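Local structure of beta-glucoside phosphorylase BglX (Unidentified, 5VQE) at residues I309-D314 with L337-R342; K84-L88 with K354-P360; M1-L6 with I18-N22; A216-M220 with Q245-M251. The protein probably cleaves beta-glucosides by phosphorolysis, passing the glucosyl group to phosphate, and holds a 2-deoxy-2-fluoroglucose ligand in its pocket. All blocks are in the same frame, centred on the assembly; numbering follows the deposited sequence.

From the N terminus, contact 3 closes first, folding residues 1-6 back on helix 15-27. Contact 2 opens next at 84-88, just ahead of strand 88-91, and closes only at 354-360, so its long loop spans much of the TIM-barrel-like domain. Nested within it, one after the other, are contact 4, which joins helix 216-232 to helix 246-252, and contact 1, which joins the end of helix 301-310 to the start of helix 340-356. That last helix serves contact 1 near its N-terminal end and contact 2 at its C-terminal end. Contacts 2 and 3 also touch: Trp20 packs on Pro360 and Ala355. Contact 4 stands farther off, about 37 Å from contact 2 between centres.

Contact 1 of 4, residues I309-D314 with L337-R342; sequences IQNGAD and LLTHER
Arg342 reaches from the first turn of helix 340-356 to the Schellman motif that ends helix 301-310, one helix end meeting another in the TIM-barrel-like domain. Gly312 makes the Schellman turn with a positive phi, where a CB would jam against the preceding carbonyl. The guanidinium comes edge-on. Arg342 NE points at Ile309 O, 2.8 Å away and almost straight (173°), from the opposite face of that carbonyl to Gly312 N, which also bonds it. Arg342 NH2 turns to Asp314 OD1 at 2.9 Å in a salt bridge, the two planes 55° apart and the carboxylate met from above, while a weak bond runs to Ala313 O. Arg276 takes Asp314 OD2, and Glu345 pairs with Arg342 NH1; these second, oppositely charged partners probably offset the cost of burial.

Gln310 crosses Thr339 at about a right angle. The bend at chi2 (61°) swings Gln310 OE1 round to accept from Thr339 N at 2.9 Å. Thr339, the N-cap, suits its place because Thr339 OG1 receives Arg342 N at 3.0 Å. Next to these polar bonds, the branched Ile309 sets CG2 against Leu338 CD1 at 3.6 Å. A water completes the ionic end, donating to Asp314 OD1 and accepting from Arg342 NH1.

Contact 2 of 4, residues K84-L88 with K354-P360; sequences KIPLL and KAKLRLP
Lys354 NZ donates to Pro86 O over 2.8 Å, and the same ammonium is also held by Gly60 O and Gln36 OE1. Lysine suits the place because its long chain can carry a charge from the last part of helix 340-356 to the loop before strand 88-91. Beyond CG it runs extended, and NZ meets the Pro86 carbonyl 17° from its plane. Its methylenes pack on the way: the Ile85 side chain crosses it at about a right angle, with CG2 as the touching branch, and Leu88 CG sits 4.0 Å from Lys354 CE.

Beside the lysine, Pro86 and Leu359 lie alongside each other, pointing opposite ways, with Pro86 CB 3.6 Å from Leu359 CB, while Leu359 CD1 comes to 3.4 Å from Leu87 O. Leu88 CD2 meets Leu357 CD1 at 3.6 Å, the two side chains crossing. The Schellman motif at Arg358, with its positive phi, turns the chain back so that Leu359 joins Leu357 on this face.

The loop leading into strand 88-91 is thus joined to the end of helix 340-356 by apolar packing and one buried ammonium. With three oxygen acceptors round NZ, the charged form is probably stabilised despite its burial.

Contact 3 of 4, residues M1-L6 with I18-N22; sequences MYESIL and ITWVN
The Tyr2 ring and the Asn22 amide lie nearly parallel, 20° apart, but they meet at an edge: Asn22 OD1 sits near the plane of the ring, 4.0 Å from Tyr2 CD2. Above the plane of the amide carbonyl, at 3.1 Å, Met1 N donates to the same Asn22 OD1. In the amide plane itself, the other end of the group works: Asn22 ND2 gives a hydrogen to Met1 O at 3.0 Å, with an N-H...O angle of 166°. A second bond from ND2 reaches back to Ile18 O, one turn earlier, which also accepts Asn22 N from the opposite face of its plane. An asparagine suits this place because its amide offers both a donor and an acceptor to the N and O of one residue.

Glu3 adds to the grip. Its chain is bent at chi2 (80°), which folds the carboxylate back so that Glu3 OE2 accepts from Met1 N at 3.0 Å, on the syn side but tilted out of the carboxylate plane.

Farther along, the contact is apolar. Leu6 CB rests on Ile18 CG1 at 3.8 Å, and Leu6 CD1 approaches Val21 CG1 tip to tip, at 3.9 Å. Branched aliphatic side chains (Leu6, Ile18, Val21) suit these buried positions, where the short helix 3-6 lies against helix 15-27. Tyr2 also packs on Asp344 and Ala348, tying the terminus to helix 340-356.

The chain's first amino group is thus shared between an amide oxygen and a carboxylate. If it is charged, as is likely, Glu3 would partly neutralise it and help keep the N-terminal residues folded back.

Contact 4 of 4, residues A216-M220 with Q245-M251; sequences ADEWM and QPNVTRM
Trp219 and Gln245 make the CH-pi contact where helix 216-232 crosses helix 246-252, two helices of the TIM-barrel-like domain whose segment axes pass 8.9 Å apart at 106°. Gln245 CG lies over the five-membered ring of Trp219, 4.0 Å from its centroid, while the amide plane stands 64° to the ring. With Trp219 CG anti to the backbone N (chi1 -176°), the indole lies against the start of the other helix.

The apolar contacts follow. Val248 CG2 reaches the six-membered ring, 3.7 Å from Trp219 CE3. At Ala216 the backbones come closest, CA to CA 4.7 Å from Val248, and a small residue suits that spot. Ala216 CB also touches Met251 SD at 4.0 Å, and the flexible ends of Met220 and Met251 meet CE to CE.

No polar bond crosses between the two segments; the polar groups serve the helix ends and their neighbours. Gln245 is an N-cap: Gln245 OE1 accepts from Val248 N at 2.8 Å from above its carbonyl plane. Its NE2 donates to Leu214 O and Asn212 OD1, and Asn247 ND2 goes to Leu214 O as well. Trp219 NE1 gives its hydrogen to Pro196 O.

Gln245 thus does three jobs at once: its methylene packs on the indole, its oxygen caps a helix and its nitrogen grips the loop before helix 216-232. Between the segments themselves, dispersion and apolar burial probably dominate.

Contact 1 of 4, residues I309-D314 with L337-R342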
# COMPACT_ATOMS: atom_id res chain seq x y z
N ILE A 309 -20.71 7.29 -8.45
CA ILE A 309 -21.54 6.09 -8.49
C ILE A 309 -22.19 5.93 -9.85
O ILE A 309 -22.18 4.85 -10.44
CB ILE A 309 -22.59 6.12 -7.37
CG1 ILE A 309 -21.93 6.31 -5.99
CG2 ILE A 309 -23.41 4.85 -7.39
CD1 ILE A 309 -20.90 5.25 -5.64
N GLN A 310 -22.78 7.01 -10.37
CA GLN A 310 -23.42 6.95 -11.68
C GLN A 310 -22.44 6.49 -12.75
O GLN A 310 -22.82 5.75 -13.67
CB GLN A 310 -24.01 8.31 -12.05
CG GLN A 310 -24.83 8.30 -13.35
CD GLN A 310 -26.02 7.38 -13.29
OE1 GLN A 310 -26.60 7.15 -12.23
NE2 GLN A 310 -26.40 6.84 -14.44
N ASN A 311 -21.18 6.92 -12.66
CA ASN A 311 -20.21 6.64 -13.71
C ASN A 311 -19.49 5.31 -13.52
O ASN A 311 -18.61 4.99 -14.33
CB ASN A 311 -19.21 7.79 -13.81
CG ASN A 311 -19.82 9.04 -14.44
OD1 ASN A 311 -21.00 9.05 -14.77
ND2 ASN A 311 -19.02 10.09 -14.58
N GLY A 312 -19.84 4.53 -12.50
CA GLY A 312 -19.38 3.16 -12.44
C GLY A 312 -18.81 2.67 -11.13
O GLY A 312 -18.58 1.47 -10.96
N ALA A 313 -18.58 3.58 -10.18
CA ALA A 313 -18.14 3.17 -8.86
C ALA A 313 -19.30 2.58 -8.08
O ALA A 313 -20.43 3.08 -8.14
CB ALA A 313 -17.55 4.36 -8.10
N ASP A 314 -19.03 1.50 -7.35
CA ASP A 314 -20.05 0.90 -6.49
C ASP A 314 -20.01 1.45 -5.07
O ASP A 314 -21.05 1.44 -4.39
CB ASP A 314 -19.87 -0.62 -6.44
CG ASP A 314 -19.98 -1.27 -7.80
OD1 ASP A 314 -20.93 -0.92 -8.55
OD2 ASP A 314 -19.11 -2.11 -8.13
N LEU A 337 -28.81 13.05 -10.81
CA LEU A 337 -27.38 12.82 -10.99
C LEU A 337 -27.03 11.36 -10.79
O LEU A 337 -26.07 10.85 -11.39
CB LEU A 337 -26.57 13.69 -10.02
CG LEU A 337 -26.12 15.05 -10.53
CD1 LEU A 337 -27.20 15.77 -11.32
CD2 LEU A 337 -25.68 15.88 -9.34
N LEU A 338 -27.78 10.67 -9.95
CA LEU A 338 -27.65 9.24 -9.73
C LEU A 338 -29.02 8.63 -9.97
O LEU A 338 -30.01 9.07 -9.39
CB LEU A 338 -27.17 8.94 -8.31
CG LEU A 338 -27.24 7.48 -7.85
CD1 LEU A 338 -26.32 6.61 -8.69
CD2 LEU A 338 -26.87 7.37 -6.39
N THR A 339 -29.08 7.63 -10.84
CA THR A 339 -30.35 7.00 -11.13
C THR A 339 -30.66 5.92 -10.09
O THR A 339 -29.77 5.31 -9.51
CB THR A 339 -30.36 6.39 -12.53
OG1 THR A 339 -29.46 5.28 -12.57
CG2 THR A 339 -29.94 7.43 -13.56
N HIS A 340 -31.96 5.71 -9.86
CA HIS A 340 -32.40 4.64 -8.97
C HIS A 340 -31.96 3.29 -9.49
O HIS A 340 -31.73 2.36 -8.70
CB HIS A 340 -33.92 4.67 -8.82
CG HIS A 340 -34.42 5.81 -8.00
ND1 HIS A 340 -34.76 5.68 -6.67
CD2 HIS A 340 -34.61 7.11 -8.31
CE1 HIS A 340 -35.15 6.85 -6.20
NE2 HIS A 340 -35.07 7.74 -7.18
N GLU A 341 -31.84 3.15 -10.81
CA GLU A 341 -31.47 1.87 -11.40
C GLU A 341 -29.99 1.58 -11.18
O GLU A 341 -29.60 0.44 -10.91
CB GLU A 341 -31.84 1.88 -12.88
CG GLU A 341 -33.36 1.87 -13.15
CD GLU A 341 -34.05 3.24 -13.05
OE1 GLU A 341 -33.36 4.29 -12.93
OE2 GLU A 341 -35.30 3.27 -13.11
N ARG A 342 -29.16 2.61 -11.28
CA ARG A 342 -27.74 2.45 -10.99
C ARG A 342 -27.49 2.28 -9.50
O ARG A 342 -26.59 1.53 -9.09
CB ARG A 342 -26.99 3.66 -11.55
CG ARG A 342 -25.52 3.69 -11.27
CD ARG A 342 -24.71 2.59 -11.93
NE ARG A 342 -23.48 2.47 -11.16
CZ ARG A 342 -22.97 1.34 -10.68
NH1 ARG A 342 -23.53 0.17 -10.94
NH2 ARG A 342 -21.87 1.39 -9.95
O HOH W 1 -28.55 4.61 -15.19
O HOH W 2 -22.76 -2.54 -9.77

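Contact 2 of 4, residues K84-L88 with K354-P360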
# COMPACT_ATOMS: atom_id res chain seq x y z
N LYS A 84 -27.60 -3.76 10.90
CA LYS A 84 -28.62 -4.64 10.34
C LYS A 84 -28.07 -5.44 9.17
O LYS A 84 -28.31 -6.65 9.07
CB LYS A 84 -29.84 -3.84 9.90
CG LYS A 84 -30.92 -4.74 9.28
CD LYS A 84 -32.23 -4.01 8.98
CE LYS A 84 -32.09 -3.06 7.80
NZ LYS A 84 -33.43 -2.62 7.30
N ILE A 85 -27.36 -4.78 8.27
CA ILE A 85 -26.64 -5.44 7.18
C ILE A 85 -25.20 -5.62 7.63
O ILE A 85 -24.56 -4.63 8.02
CB ILE A 85 -26.69 -4.62 5.87
CG1 ILE A 85 -28.13 -4.24 5.49
CG2 ILE A 85 -26.02 -5.39 4.75
CD1 ILE A 85 -29.06 -5.42 5.26
N PRO A 86 -24.64 -6.83 7.59
CA PRO A 86 -23.23 -6.99 7.95
C PRO A 86 -22.33 -6.06 7.15
O PRO A 86 -22.58 -5.79 5.97
CB PRO A 86 -22.94 -8.46 7.63
CG PRO A 86 -24.24 -9.14 7.70
CD PRO A 86 -25.26 -8.12 7.26
N LEU A 87 -21.25 -5.62 7.78
CA LEU A 87 -20.29 -4.71 7.17
C LEU A 87 -19.18 -5.47 6.46
O LEU A 87 -18.70 -6.49 6.96
CB LEU A 87 -19.65 -3.82 8.24
CG LEU A 87 -20.58 -2.87 9.00
CD1 LEU A 87 -19.97 -2.48 10.35
CD2 LEU A 87 -20.84 -1.65 8.16
N LEU A 88 -18.74 -4.94 5.32
CA LEU A 88 -17.39 -5.23 4.86
C LEU A 88 -16.42 -4.44 5.74
O LEU A 88 -16.66 -3.26 6.02
CB LEU A 88 -17.21 -4.85 3.39
CG LEU A 88 -18.06 -5.63 2.39
CD1 LEU A 88 -17.92 -5.02 1.03
CD2 LEU A 88 -17.68 -7.10 2.36
N LYS A 354 -20.94 -9.39 0.32
CA LYS A 354 -21.27 -9.80 1.67
C LYS A 354 -21.82 -11.22 1.69
O LYS A 354 -21.47 -12.01 2.58
CB LYS A 354 -22.27 -8.80 2.26
CG LYS A 354 -21.65 -7.43 2.45
CD LYS A 354 -22.62 -6.37 2.95
CE LYS A 354 -21.93 -5.02 3.03
NZ LYS A 354 -22.65 -3.98 3.81
N ALA A 355 -22.63 -11.57 0.70
CA ALA A 355 -23.11 -12.95 0.58
C ALA A 355 -21.98 -13.89 0.20
O ALA A 355 -21.93 -15.03 0.68
CB ALA A 355 -24.24 -13.02 -0.45
N LYS A 356 -21.06 -13.45 -0.66
CA LYS A 356 -19.93 -14.29 -1.03
C LYS A 356 -19.13 -14.70 0.20
O LYS A 356 -18.69 -15.85 0.33
CB LYS A 356 -19.03 -13.56 -2.04
CG LYS A 356 -17.82 -14.33 -2.55
CD LYS A 356 -16.92 -13.42 -3.40
CE LYS A 356 -15.56 -14.04 -3.67
NZ LYS A 356 -15.66 -15.21 -4.56
N LEU A 357 -18.93 -13.76 1.12
CA LEU A 357 -18.24 -14.00 2.38
C LEU A 357 -19.09 -14.76 3.39
O LEU A 357 -18.58 -15.14 4.44
CB LEU A 357 -17.81 -12.66 2.99
CG LEU A 357 -16.68 -11.91 2.29
CD1 LEU A 357 -16.60 -10.49 2.78
CD2 LEU A 357 -15.34 -12.62 2.51
N ARG A 358 -20.38 -14.96 3.09
CA ARG A 358 -21.31 -15.61 4.00
C ARG A 358 -21.41 -14.87 5.33
O ARG A 358 -21.51 -15.48 6.40
CB ARG A 358 -20.93 -17.08 4.23
CG ARG A 358 -20.53 -17.79 2.96
CD ARG A 358 -20.89 -19.27 3.02
NE ARG A 358 -22.30 -19.49 2.68
CZ ARG A 358 -22.73 -20.03 1.54
NH1 ARG A 358 -21.89 -20.43 0.60
NH2 ARG A 358 -24.04 -20.18 1.35
N LEU A 359 -21.39 -13.53 5.27
CA LEU A 359 -21.57 -12.75 6.49
C LEU A 359 -22.99 -12.90 7.03
O LEU A 359 -23.17 -12.97 8.25
CB LEU A 359 -21.26 -11.27 6.24
CG LEU A 359 -19.86 -10.96 5.70
CD1 LEU A 359 -19.67 -9.45 5.56
CD2 LEU A 359 -18.76 -11.57 6.57
N PRO A 360 -24.02 -12.96 6.18
CA PRO A 360 -25.38 -13.04 6.72
C PRO A 360 -25.62 -14.27 7.57
O PRO A 360 -26.39 -14.20 8.53
CB PRO A 360 -26.26 -13.07 5.45
CG PRO A 360 -25.42 -12.47 4.39
CD PRO A 360 -24.02 -12.88 4.71

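Contact 3 of 4, residues M1-L6 with I18-N22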
# COMPACT_ATOMS: atom_id res chain seq x y z
N MET A 1 -33.27 -10.73 -9.90
CA MET A 1 -32.45 -10.08 -10.96
C MET A 1 -30.96 -10.11 -10.60
O MET A 1 -30.58 -10.64 -9.56
CB MET A 1 -32.91 -8.63 -11.19
CG MET A 1 -33.49 -7.92 -9.97
SD MET A 1 -34.56 -6.53 -10.41
CE MET A 1 -33.61 -5.73 -11.71
N TYR A 2 -30.13 -9.57 -11.49
CA TYR A 2 -28.68 -9.49 -11.35
C TYR A 2 -28.02 -10.86 -11.40
O TYR A 2 -26.84 -10.99 -11.03
CB TYR A 2 -28.28 -8.77 -10.05
CG TYR A 2 -28.96 -7.43 -9.92
CD1 TYR A 2 -28.61 -6.37 -10.73
CD2 TYR A 2 -29.99 -7.24 -9.00
CE1 TYR A 2 -29.26 -5.15 -10.63
CE2 TYR A 2 -30.64 -6.04 -8.90
CZ TYR A 2 -30.27 -4.99 -9.71
OH TYR A 2 -30.94 -3.79 -9.58
N GLU A 3 -28.73 -11.89 -11.86
CA GLU A 3 -28.11 -13.20 -11.96
C GLU A 3 -26.92 -13.19 -12.91
O GLU A 3 -25.95 -13.92 -12.69
CB GLU A 3 -29.14 -14.23 -12.43
CG GLU A 3 -30.26 -14.50 -11.42
CD GLU A 3 -31.34 -13.45 -11.42
OE1 GLU A 3 -31.38 -12.63 -12.37
OE2 GLU A 3 -32.15 -13.43 -10.48
N SER A 4 -26.96 -12.35 -13.94
CA SER A 4 -25.85 -12.28 -14.88
C SER A 4 -24.58 -11.74 -14.23
O SER A 4 -23.47 -12.03 -14.71
CB SER A 4 -26.24 -11.41 -16.08
OG SER A 4 -26.54 -10.09 -15.67
N ILE A 5 -24.71 -10.96 -13.16
CA ILE A 5 -23.55 -10.50 -12.40
C ILE A 5 -23.18 -11.48 -11.30
O ILE A 5 -22.02 -11.89 -11.17
CB ILE A 5 -23.83 -9.10 -11.81
CG1 ILE A 5 -23.96 -8.05 -12.92
CG2 ILE A 5 -22.73 -8.70 -10.82
CD1 ILE A 5 -24.56 -6.75 -12.44
N LEU A 6 -24.17 -11.89 -10.49
CA LEU A 6 -23.89 -12.56 -9.22
C LEU A 6 -23.57 -14.05 -9.37
O LEU A 6 -22.98 -14.63 -8.45
CB LEU A 6 -25.08 -12.39 -8.28
CG LEU A 6 -25.41 -10.94 -7.93
CD1 LEU A 6 -26.70 -10.87 -7.13
CD2 LEU A 6 -24.28 -10.30 -7.16
N ILE A 18 -28.17 -15.53 -4.10
CA ILE A 18 -28.72 -14.50 -4.96
C ILE A 18 -30.11 -14.10 -4.48
O ILE A 18 -30.50 -12.93 -4.54
CB ILE A 18 -28.72 -14.99 -6.43
CG1 ILE A 18 -27.28 -15.18 -6.90
CG2 ILE A 18 -29.45 -14.00 -7.33
CD1 ILE A 18 -27.13 -15.89 -8.25
N THR A 19 -30.88 -15.08 -3.98
CA THR A 19 -32.20 -14.76 -3.43
C THR A 19 -32.06 -13.87 -2.20
O THR A 19 -32.86 -12.94 -2.01
CB THR A 19 -32.96 -16.05 -3.09
OG1 THR A 19 -33.30 -16.72 -4.31
CG2 THR A 19 -34.24 -15.77 -2.31
N TRP A 20 -31.04 -14.11 -1.37
CA TRP A 20 -30.80 -13.23 -0.23
C TRP A 20 -30.47 -11.81 -0.68
O TRP A 20 -30.97 -10.83 -0.12
CB TRP A 20 -29.68 -13.77 0.66
CG TRP A 20 -29.40 -12.85 1.80
CD1 TRP A 20 -30.04 -12.82 3.00
CD2 TRP A 20 -28.41 -11.82 1.85
NE1 TRP A 20 -29.52 -11.82 3.79
CE2 TRP A 20 -28.52 -11.19 3.10
CE3 TRP A 20 -27.45 -11.36 0.94
CZ2 TRP A 20 -27.70 -10.14 3.48
CZ3 TRP A 20 -26.64 -10.32 1.32
CH2 TRP A 20 -26.77 -9.71 2.58
N VAL A 21 -29.61 -11.67 -1.69
CA VAL A 21 -29.24 -10.34 -2.17
C VAL A 21 -30.48 -9.58 -2.63
O VAL A 21 -30.70 -8.43 -2.25
CB VAL A 21 -28.20 -10.44 -3.31
CG1 VAL A 21 -27.96 -9.08 -3.92
CG2 VAL A 21 -26.89 -11.03 -2.80
N ASN A 22 -31.30 -10.23 -3.46
CA ASN A 22 -32.48 -9.58 -4.03
C ASN A 22 -33.49 -9.23 -2.96
O ASN A 22 -34.02 -8.11 -2.93
CB ASN A 22 -33.11 -10.50 -5.08
CG ASN A 22 -32.48 -10.32 -6.44
OD1 ASN A 22 -32.76 -9.35 -7.13
ND2 ASN A 22 -31.64 -11.27 -6.83

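Contact 4 of 4, residues A216-M220 with Q245-M251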
# COMPACT_ATOMS: atom_id res chain seq x y z
N ALA A 216 -2.61 5.63 -25.54
CA ALA A 216 -3.59 4.57 -25.32
C ALA A 216 -2.97 3.20 -25.55
O ALA A 216 -3.15 2.29 -24.75
CB ALA A 216 -4.81 4.78 -26.21
N ASP A 217 -2.21 3.06 -26.65
CA ASP A 217 -1.57 1.78 -26.95
C ASP A 217 -0.53 1.42 -25.89
O ASP A 217 -0.46 0.26 -25.45
CB ASP A 217 -0.91 1.82 -28.33
CG ASP A 217 -1.90 1.66 -29.47
OD1 ASP A 217 -3.07 1.29 -29.21
OD2 ASP A 217 -1.52 1.89 -30.64
N GLU A 218 0.32 2.37 -25.51
CA GLU A 218 1.30 2.11 -24.46
C GLU A 218 0.63 1.67 -23.17
O GLU A 218 1.09 0.73 -22.52
CB GLU A 218 2.16 3.34 -24.20
CG GLU A 218 3.14 3.70 -25.31
CD GLU A 218 3.77 5.08 -25.13
OE1 GLU A 218 3.21 5.92 -24.39
OE2 GLU A 218 4.83 5.32 -25.74
N TRP A 219 -0.44 2.37 -22.77
CA TRP A 219 -1.15 2.00 -21.55
C TRP A 219 -1.74 0.61 -21.67
O TRP A 219 -1.57 -0.24 -20.78
CB TRP A 219 -2.26 3.02 -21.25
CG TRP A 219 -2.97 2.76 -19.94
CD1 TRP A 219 -2.62 3.25 -18.72
CD2 TRP A 219 -4.13 1.94 -19.73
NE1 TRP A 219 -3.49 2.79 -17.76
CE2 TRP A 219 -4.43 1.99 -18.35
CE3 TRP A 219 -4.94 1.17 -20.56
CZ2 TRP A 219 -5.50 1.30 -17.79
CZ3 TRP A 219 -6.01 0.48 -20.01
CH2 TRP A 219 -6.28 0.55 -18.63
N MET A 220 -2.40 0.34 -22.79
CA MET A 220 -3.01 -0.97 -22.99
C MET A 220 -1.98 -2.08 -22.87
O MET A 220 -2.26 -3.14 -22.29
CB MET A 220 -3.71 -1.00 -24.36
CG MET A 220 -4.77 -2.07 -24.49
SD MET A 220 -6.06 -1.93 -23.22
CE MET A 220 -6.84 -0.39 -23.62
N GLN A 245 -6.18 9.30 -17.15
CA GLN A 245 -5.51 8.70 -18.31
C GLN A 245 -6.15 9.36 -19.53
O GLN A 245 -7.07 8.81 -20.15
CB GLN A 245 -5.66 7.18 -18.35
CG GLN A 245 -4.40 6.45 -18.80
CD GLN A 245 -3.82 6.98 -20.12
OE1 GLN A 245 -4.52 7.62 -20.90
NE2 GLN A 245 -2.54 6.69 -20.36
N PRO A 246 -5.72 10.57 -19.86
CA PRO A 246 -6.42 11.32 -20.92
C PRO A 246 -6.43 10.61 -22.26
O PRO A 246 -7.43 10.69 -22.99
CB PRO A 246 -5.65 12.65 -20.98
CG PRO A 246 -4.37 12.42 -20.25
CD PRO A 246 -4.65 11.37 -19.23
N ASN A 247 -5.36 9.90 -22.60
CA ASN A 247 -5.27 9.30 -23.93
C ASN A 247 -6.18 8.09 -24.06
O ASN A 247 -6.78 7.86 -25.12
CB ASN A 247 -3.82 8.94 -24.24
CG ASN A 247 -2.95 10.17 -24.44
OD1 ASN A 247 -3.38 11.14 -25.06
ND2 ASN A 247 -1.74 10.15 -23.89
N VAL A 248 -6.30 7.31 -22.99
CA VAL A 248 -7.28 6.22 -22.98
C VAL A 248 -8.69 6.79 -22.99
O VAL A 248 -9.58 6.27 -23.67
CB VAL A 248 -7.05 5.30 -21.77
CG1 VAL A 248 -8.17 4.28 -21.62
CG2 VAL A 248 -5.70 4.58 -21.91
N THR A 249 -8.91 7.87 -22.23
CA THR A 249 -10.22 8.50 -22.21
C THR A 249 -10.63 8.95 -23.60
O THR A 249 -11.75 8.69 -24.04
CB THR A 249 -10.21 9.67 -21.23
OG1 THR A 249 -9.97 9.17 -19.91
CG2 THR A 249 -11.55 10.42 -21.25
N ARG A 250 -9.71 9.60 -24.33
CA ARG A 250 -10.02 10.05 -25.69
C ARG A 250 -10.21 8.88 -26.65
O ARG A 250 -10.93 9.01 -27.64
CB ARG A 250 -8.94 10.97 -26.23
CG ARG A 250 -8.93 12.33 -25.58
CD ARG A 250 -8.09 13.32 -26.37
NE ARG A 250 -7.68 14.42 -25.49
CZ ARG A 250 -6.56 14.44 -24.78
NH1 ARG A 250 -5.70 13.44 -24.84
NH2 ARG A 250 -6.30 15.49 -24.00
N MET A 251 -9.54 7.75 -26.41
CA MET A 251 -9.78 6.58 -27.24
C MET A 251 -11.23 6.14 -27.14
O MET A 251 -11.87 5.83 -28.15
CB MET A 251 -8.85 5.43 -26.84
CG MET A 251 -9.11 4.11 -27.59
SD MET A 251 -8.16 2.72 -26.94
CE MET A 251 -9.18 2.29 -25.54